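PDB 3C26: putative acetyltransferase Ta0821 from Thermoplasma acidophilum DSM 1728, which probably transfers acyl groups as an acetyltransferase of the GNAT family. Local coordinates for residues E145-T150 with A246-L251. Sequence-based numbering, arbitrary orientation.
Sequences EYPIYT and ALANGL. With EDO (1,2-ethanediol), chain F.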
loop_
_atom_site.group_PDB
_atom_site.type_symbol
_atom_site.label_atom_id
_atom_site.label_comp_id
_atom_site.label_asym_id
_atom_site.label_seq_id
_atom_site.Cartn_x
_atom_site.Cartn_y
_atom_site.Cartn_z
ATOM N N GLU A 145 10.552 11.086 -7.186
ATOM C CA GLU A 145 9.670 10.262 -6.368
ATOM C C GLU A 145 9.852 10.562 -4.887
ATOM O O GLU A 145 10.982 10.754 -4.421
ATOM C CB GLU A 145 9.972 8.785 -6.718
ATOM C CG GLU A 145 9.739 7.792 -5.674
ATOM C CD GLU A 145 9.748 6.378 -6.225
ATOM O OE1 GLU A 145 10.779 5.906 -6.765
ATOM O OE2 GLU A 145 8.710 5.740 -6.123
ATOM N N TYR A 146 8.723 10.621 -4.169
ATOM C CA TYR A 146 8.669 10.921 -2.721
ATOM C C TYR A 146 7.962 9.826 -1.929
ATOM O O TYR A 146 6.736 9.868 -1.759
ATOM C CB TYR A 146 7.944 12.254 -2.416
ATOM C CG TYR A 146 8.728 13.476 -2.792
ATOM C CD1 TYR A 146 8.990 13.769 -4.127
ATOM C CD2 TYR A 146 9.214 14.345 -1.827
ATOM C CE1 TYR A 146 9.746 14.885 -4.490
ATOM C CE2 TYR A 146 9.965 15.479 -2.177
ATOM C CZ TYR A 146 10.220 15.735 -3.507
ATOM O OH TYR A 146 10.933 16.839 -3.851
ATOM N N PRO A 147 8.726 8.839 -1.427
ATOM C CA PRO A 147 8.148 7.827 -0.564
ATOM C C PRO A 147 7.375 8.467 0.581
ATOM O O PRO A 147 7.752 9.517 1.072
ATOM C CB PRO A 147 9.370 7.077 -0.037
ATOM C CG PRO A 147 10.369 7.250 -0.985
ATOM C CD PRO A 147 10.150 8.577 -1.678
ATOM N N ILE A 148 6.276 7.823 0.966
ATOM C CA ILE A 148 5.318 8.360 1.956
ATOM C C ILE A 148 5.354 7.624 3.292
ATOM O O ILE A 148 5.242 6.427 3.328
ATOM C CB ILE A 148 3.902 8.222 1.422
ATOM C CG1 ILE A 148 3.698 9.025 0.115
ATOM C CG2 ILE A 148 2.895 8.690 2.487
ATOM C CD1 ILE A 148 2.348 8.736 -0.621
ATOM N N TYR A 149 5.502 8.364 4.378
ATOM C CA TYR A 149 5.590 7.830 5.751
ATOM C C TYR A 149 4.541 8.471 6.581
ATOM O O TYR A 149 4.556 9.679 6.768
ATOM C CB TYR A 149 6.960 8.145 6.378
ATOM C CG TYR A 149 8.093 7.702 5.510
ATOM C CD1 TYR A 149 8.499 8.469 4.426
ATOM C CD2 TYR A 149 8.712 6.460 5.718
ATOM C CE1 TYR A 149 9.528 8.038 3.576
ATOM C CE2 TYR A 149 9.702 6.030 4.890
ATOM C CZ TYR A 149 10.130 6.840 3.825
ATOM O OH TYR A 149 11.131 6.388 2.983
ATOM N N THR A 150 3.605 7.663 7.067
ATOM C CA THR A 150 2.489 8.160 7.844
ATOM C C THR A 150 2.626 7.747 9.285
ATOM O O THR A 150 2.916 6.603 9.605
ATOM C CB THR A 150 1.087 7.711 7.307
ATOM O OG1 THR A 150 0.907 8.072 5.931
ATOM C CG2 THR A 150 -0.033 8.385 8.097
ATOM N N ALA A 246 15.999 10.032 -2.672
ATOM C CA ALA A 246 17.426 9.920 -2.395
ATOM C C ALA A 246 17.679 9.962 -0.923
ATOM O O ALA A 246 18.662 9.377 -0.452
ATOM C CB ALA A 246 18.243 10.989 -3.102
ATOM N N LEU A 247 16.785 10.621 -0.190
ATOM C CA LEU A 247 16.903 10.713 1.270
ATOM C C LEU A 247 16.251 9.525 1.974
ATOM O O LEU A 247 16.632 9.126 3.085
ATOM C CB LEU A 247 16.186 11.950 1.789
ATOM C CG LEU A 247 16.576 13.338 1.326
ATOM C CD1 LEU A 247 15.871 14.279 2.222
ATOM C CD2 LEU A 247 18.037 13.537 1.458
ATOM N N ALA A 248 15.205 9.022 1.332
ATOM C CA ALA A 248 14.332 7.962 1.892
ATOM C C ALA A 248 15.127 6.672 2.002
ATOM O O ALA A 248 14.882 5.767 2.806
ATOM C CB ALA A 248 13.107 7.773 0.990
ATOM N N ASN A 249 16.151 6.651 1.192
ATOM C CA ASN A 249 16.989 5.485 1.051
ATOM C C ASN A 249 17.771 5.260 2.328
ATOM O O ASN A 249 18.206 4.161 2.623
ATOM C CB ASN A 249 17.898 5.632 -0.191
ATOM C CG ASN A 249 17.115 5.535 -1.513
ATOM O OD1 ASN A 249 16.009 4.999 -1.562
ATOM N ND2 ASN A 249 17.697 6.045 -2.580
ATOM N N GLY A 250 17.907 6.304 3.124
ATOM C CA GLY A 250 18.673 6.232 4.381
ATOM C C GLY A 250 17.785 6.137 5.629
ATOM O O GLY A 250 18.247 6.209 6.756
ATOM N N LEU A 251 16.500 5.933 5.423
ATOM C CA LEU A 251 15.552 5.806 6.542
ATOM C C LEU A 251 15.327 4.319 6.896
ATOM O O LEU A 251 15.381 3.473 6.023
ATOM C CB LEU A 251 14.205 6.460 6.192
ATOM C CG LEU A 251 14.156 7.984 6.123
ATOM C CD1 LEU A 251 12.781 8.471 5.594
ATOM C CD2 LEU A 251 14.466 8.637 7.452
HETATM C C1 EDO F . 9.631 3.299 -2.779
HETATM O O1 EDO F . 9.976 4.416 -3.625
HETATM C C2 EDO F . 8.138 3.246 -2.438
HETATM O O2 EDO F . 7.420 2.451 -3.392
HETATM O O HOH W 1 12.787 4.364 3.422
#
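Tyr-149 and Leu-251 illustrate how an aromatic side chain on a strand can pack against a short helix and the turn that follows it while its hydroxyl takes part in a water bridge. The methyl CD1 of Leu-251 lies over one face of the Tyr-149 ring, 4.0 Å from the ring centroid and displaced toward the hydroxyl end, a CH-pi contact whose closest approach is 3.6 Å from Leu-251 CD1 to Tyr-149 CZ. With its CG anti to the carbonyl carbon (chi1 -53°), the tyrosine reaches across to this methyl. The remaining apolar packing centres on Ala-248, whose CB sits 3.4 Å from Pro-147 CG, tighter than usual for two carbons, and also meets Tyr-149 OH near the edge of the ring.

Strand 141-153 and strand 237-243 are antiparallel neighbours, and helix 245-248 follows directly after the latter. A type I turn from Ala-248 to Leu-251, closed by the Leu-251 N to Ala-248 O bond of 3.1 Å, then brings the leucine back over the tyrosine. Ser-226 and Ile-229 of helix 225-232 pack on Leu-251 as well, and Leu-251 O accepts a hydrogen bond from NE2 of Gln-152 of the second subunit.

The polar link runs through one water, which lies in the plane of the Tyr-149 ring, 2.7 Å from Tyr-149 OH, and donates to Ala-248 O at 2.6 Å. A phenylalanine in place of Tyr-149 would probably leave this water without its phenolic partner, and Ala-248 O without the bridge to the strand.

Beside Pro-147, a 1,2-ethanediol, probably from the crystallisation liquor, makes a weak hydrogen bond from O1 to Glu-145 OE2.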